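Local coordinates for inactive glucansucrase (Lactobacillus reuteri, PDB 5JBD), which is an inactive member of the glucansucrase family, glycoside hydrolase family 70, whose fold includes a TIM barrel, at residues Y99-N103 with G104-A108. Numbering follows the deposited sequence.
Sequences YFVNN and GYENA
Phe100 and Tyr105 run alongside each other in the same direction, where helix 90-101 gives way to a loop. CD2 of Phe100 sits over one face of the Tyr105 ring, toward its rim, and is 3.3 Å from Tyr105 CD1. The ring planes meet obliquely, at 37°. The Tyr105 CG is turned away from its own carbonyl carbon, and the ring lies against the last helical turn. Its OH bonds to Asp156 of helix 151-162, and Ile140 and Ser143 of helix 126-147 also touch the Tyr105 side chain.

The carbonyl of Phe100 takes two backbone bonds, from opposite faces of its plane. Asn103 N donates over 3.0 Å to Phe100 O. Tyr105 N donates to the same Phe100 O over 3.1 Å, in a bent bond (136°).

Val101 CG2 packs 3.8 Å from Tyr105 O, a buried oxygen with no polar partner. A water links Val101 to Gly104: it donates to Val101 O and accepts from Gly104 N.

Asn103 folds back so that its ND2 sits over the centre of the Tyr99 ring. The same Asn103 ND2 donates to Tyr99 O over 2.9 Å, nearly straight at 163°.

Gly104 turns the chain with a positive phi. The bond from Tyr105 N to Phe100 O and the apolar contact between their side chains are features of a Schellman motif. Here water replaces its inner bond, giving a Schellman-like C-cap on helix 90-101.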
ATOM      1  N   TYR A  99      17.061  37.986  -3.396  1.00 41.80           N
ATOM      2  CA  TYR A  99      16.023  37.301  -4.167  1.00 40.33           C
ATOM      3  C   TYR A  99      14.906  38.266  -4.591  1.00 40.32           C
ATOM      4  O   TYR A  99      14.566  38.353  -5.786  1.00 40.25           O
ATOM      5  CB  TYR A  99      15.447  36.106  -3.393  1.00 38.99           C
ATOM      6  CG  TYR A  99      14.451  35.308  -4.217  1.00 38.41           C
ATOM      7  CD1 TYR A  99      13.105  35.676  -4.268  1.00 38.85           C
ATOM      8  CD2 TYR A  99      14.858  34.233  -4.989  1.00 38.92           C
ATOM      9  CE1 TYR A  99      12.192  34.988  -5.051  1.00 38.39           C
ATOM     10  CE2 TYR A  99      13.944  33.520  -5.762  1.00 38.41           C
ATOM     11  CZ  TYR A  99      12.621  33.908  -5.797  1.00 39.14           C
ATOM     12  OH  TYR A  99      11.709  33.226  -6.565  1.00 39.87           O
ATOM     13  N   PHE A 100      14.373  39.023  -3.634  1.00 39.56           N
ATOM     14  CA  PHE A 100      13.294  39.962  -3.950  1.00 39.63           C
ATOM     15  C   PHE A 100      13.702  41.065  -4.916  1.00 41.30           C
ATOM     16  O   PHE A 100      12.997  41.325  -5.894  1.00 40.31           O
ATOM     17  CB  PHE A 100      12.626  40.504  -2.681  1.00 39.35           C
ATOM     18  CG  PHE A 100      11.466  39.657  -2.242  1.00 38.23           C
ATOM     19  CD1 PHE A 100      11.676  38.354  -1.850  1.00 37.46           C
ATOM     20  CD2 PHE A 100      10.163  40.133  -2.300  1.00 38.09           C
ATOM     21  CE1 PHE A 100      10.615  37.541  -1.481  1.00 37.10           C
ATOM     22  CE2 PHE A 100       9.099  39.327  -1.934  1.00 37.25           C
ATOM     23  CZ  PHE A 100       9.325  38.030  -1.520  1.00 36.49           C
ATOM     24  N   VAL A 101      14.867  41.668  -4.698  1.00 44.29           N
ATOM     25  CA  VAL A 101      15.344  42.727  -5.602  1.00 46.03           C
ATOM     26  C   VAL A 101      15.521  42.174  -7.038  1.00 46.44           C
ATOM     27  O   VAL A 101      15.251  42.892  -8.004  1.00 46.04           O
ATOM     28  CB  VAL A 101      16.617  43.426  -5.051  1.00 47.38           C
ATOM     29  CG1 VAL A 101      17.253  44.344  -6.087  1.00 48.75           C
ATOM     30  CG2 VAL A 101      16.279  44.226  -3.798  1.00 47.15           C
ATOM     31  N   ASN A 102      15.907  40.901  -7.166  1.00 45.96           N
ATOM     32  CA  ASN A 102      16.045  40.236  -8.478  1.00 47.95           C
ATOM     33  C   ASN A 102      14.756  39.626  -9.073  1.00 48.12           C
ATOM     34  O   ASN A 102      14.793  39.114 -10.193  1.00 49.90           O
ATOM     35  CB  ASN A 102      17.153  39.169  -8.428  1.00 48.61           C
ATOM     36  CG  ASN A 102      18.533  39.756  -8.655  1.00 50.95           C
ATOM     37  OD1 ASN A 102      18.928  40.005  -9.796  1.00 51.71           O
ATOM     38  ND2 ASN A 102      19.272  39.990  -7.570  1.00 51.37           N
ATOM     39  N   ASN A 103      13.631  39.697  -8.357  1.00 47.65           N
ATOM     40  CA  ASN A 103      12.363  39.110  -8.824  1.00 46.97           C
ATOM     41  C   ASN A 103      11.172  40.068  -8.662  1.00 46.53           C
ATOM     42  O   ASN A 103      10.117  39.706  -8.131  1.00 44.11           O
ATOM     43  CB  ASN A 103      12.123  37.779  -8.110  1.00 46.52           C
ATOM     44  CG  ASN A 103      13.042  36.681  -8.614  1.00 47.19           C
ATOM     45  OD1 ASN A 103      12.784  36.090  -9.653  1.00 47.13           O
ATOM     46  ND2 ASN A 103      14.134  36.425  -7.895  1.00 46.60           N
ATOM     47  N   GLY A 104      11.355  41.291  -9.156  1.00 46.27           N
ATOM     48  CA  GLY A 104      10.284  42.275  -9.265  1.00 46.49           C
ATOM     49  C   GLY A 104      10.192  43.361  -8.200  1.00 46.46           C
ATOM     50  O   GLY A 104       9.247  44.138  -8.227  1.00 46.91           O
ATOM     51  N   TYR A 105      11.163  43.457  -7.290  1.00 45.35           N
ATOM     52  CA  TYR A 105      11.105  44.465  -6.216  1.00 45.43           C
ATOM     53  C   TYR A 105      12.347  45.353  -6.198  1.00 47.25           C
ATOM     54  O   TYR A 105      12.960  45.588  -5.153  1.00 46.17           O
ATOM     55  CB  TYR A 105      10.889  43.780  -4.868  1.00 44.00           C
ATOM     56  CG  TYR A 105       9.648  42.892  -4.819  1.00 42.06           C
ATOM     57  CD1 TYR A 105       9.694  41.569  -5.272  1.00 41.01           C
ATOM     58  CD2 TYR A 105       8.438  43.372  -4.324  1.00 40.93           C
ATOM     59  CE1 TYR A 105       8.580  40.758  -5.227  1.00 39.83           C
ATOM     60  CE2 TYR A 105       7.313  42.563  -4.280  1.00 40.18           C
ATOM     61  CZ  TYR A 105       7.386  41.255  -4.733  1.00 39.85           C
ATOM     62  OH  TYR A 105       6.286  40.431  -4.690  1.00 38.91           O
ATOM     63  N   GLU A 106      12.690  45.853  -7.377  1.00 50.65           N
ATOM     64  CA  GLU A 106      13.802  46.785  -7.563  1.00 54.71           C
ATOM     65  C   GLU A 106      13.289  48.223  -7.412  1.00 55.07           C
ATOM     66  O   GLU A 106      12.214  48.548  -7.906  1.00 53.79           O
ATOM     67  CB  GLU A 106      14.410  46.570  -8.961  1.00 57.99           C
ATOM     68  CG  GLU A 106      15.888  46.914  -9.070  1.00 62.36           C
ATOM     69  CD  GLU A 106      16.518  46.564 -10.420  1.00 63.85           C
ATOM     70  OE1 GLU A 106      15.833  46.010 -11.309  1.00 65.07           O
ATOM     71  OE2 GLU A 106      17.719  46.858 -10.591  1.00 65.01           O
ATOM     72  N   ASN A 107      14.048  49.066  -6.711  1.00 56.45           N
ATOM     73  CA  ASN A 107      13.799  50.520  -6.685  1.00 59.19           C
ATOM     74  C   ASN A 107      15.078  51.277  -6.282  1.00 60.35           C
ATOM     75  O   ASN A 107      15.492  51.240  -5.119  1.00 60.61           O
ATOM     76  CB  ASN A 107      12.640  50.871  -5.736  1.00 58.07           C
ATOM     77  CG  ASN A 107      12.135  52.297  -5.918  1.00 60.07           C
ATOM     78  OD1 ASN A 107      12.910  53.215  -6.173  1.00 60.66           O
ATOM     79  ND2 ASN A 107      10.831  52.487  -5.765  1.00 59.21           N
ATOM     80  N   ALA A 108      15.690  51.955  -7.254  1.00 62.66           N
ATOM     81  CA  ALA A 108      16.910  52.760  -7.032  1.00 64.72           C
ATOM     82  C   ALA A 108      16.730  53.903  -6.025  1.00 64.92           C
ATOM     83  O   ALA A 108      17.684  54.273  -5.344  1.00 68.16           O
ATOM     84  CB  ALA A 108      17.425  53.319  -8.355  1.00 65.27           C
TER
HETATM   85  O   HOH W   1      13.642  42.438 -10.240  1.00 46.66           O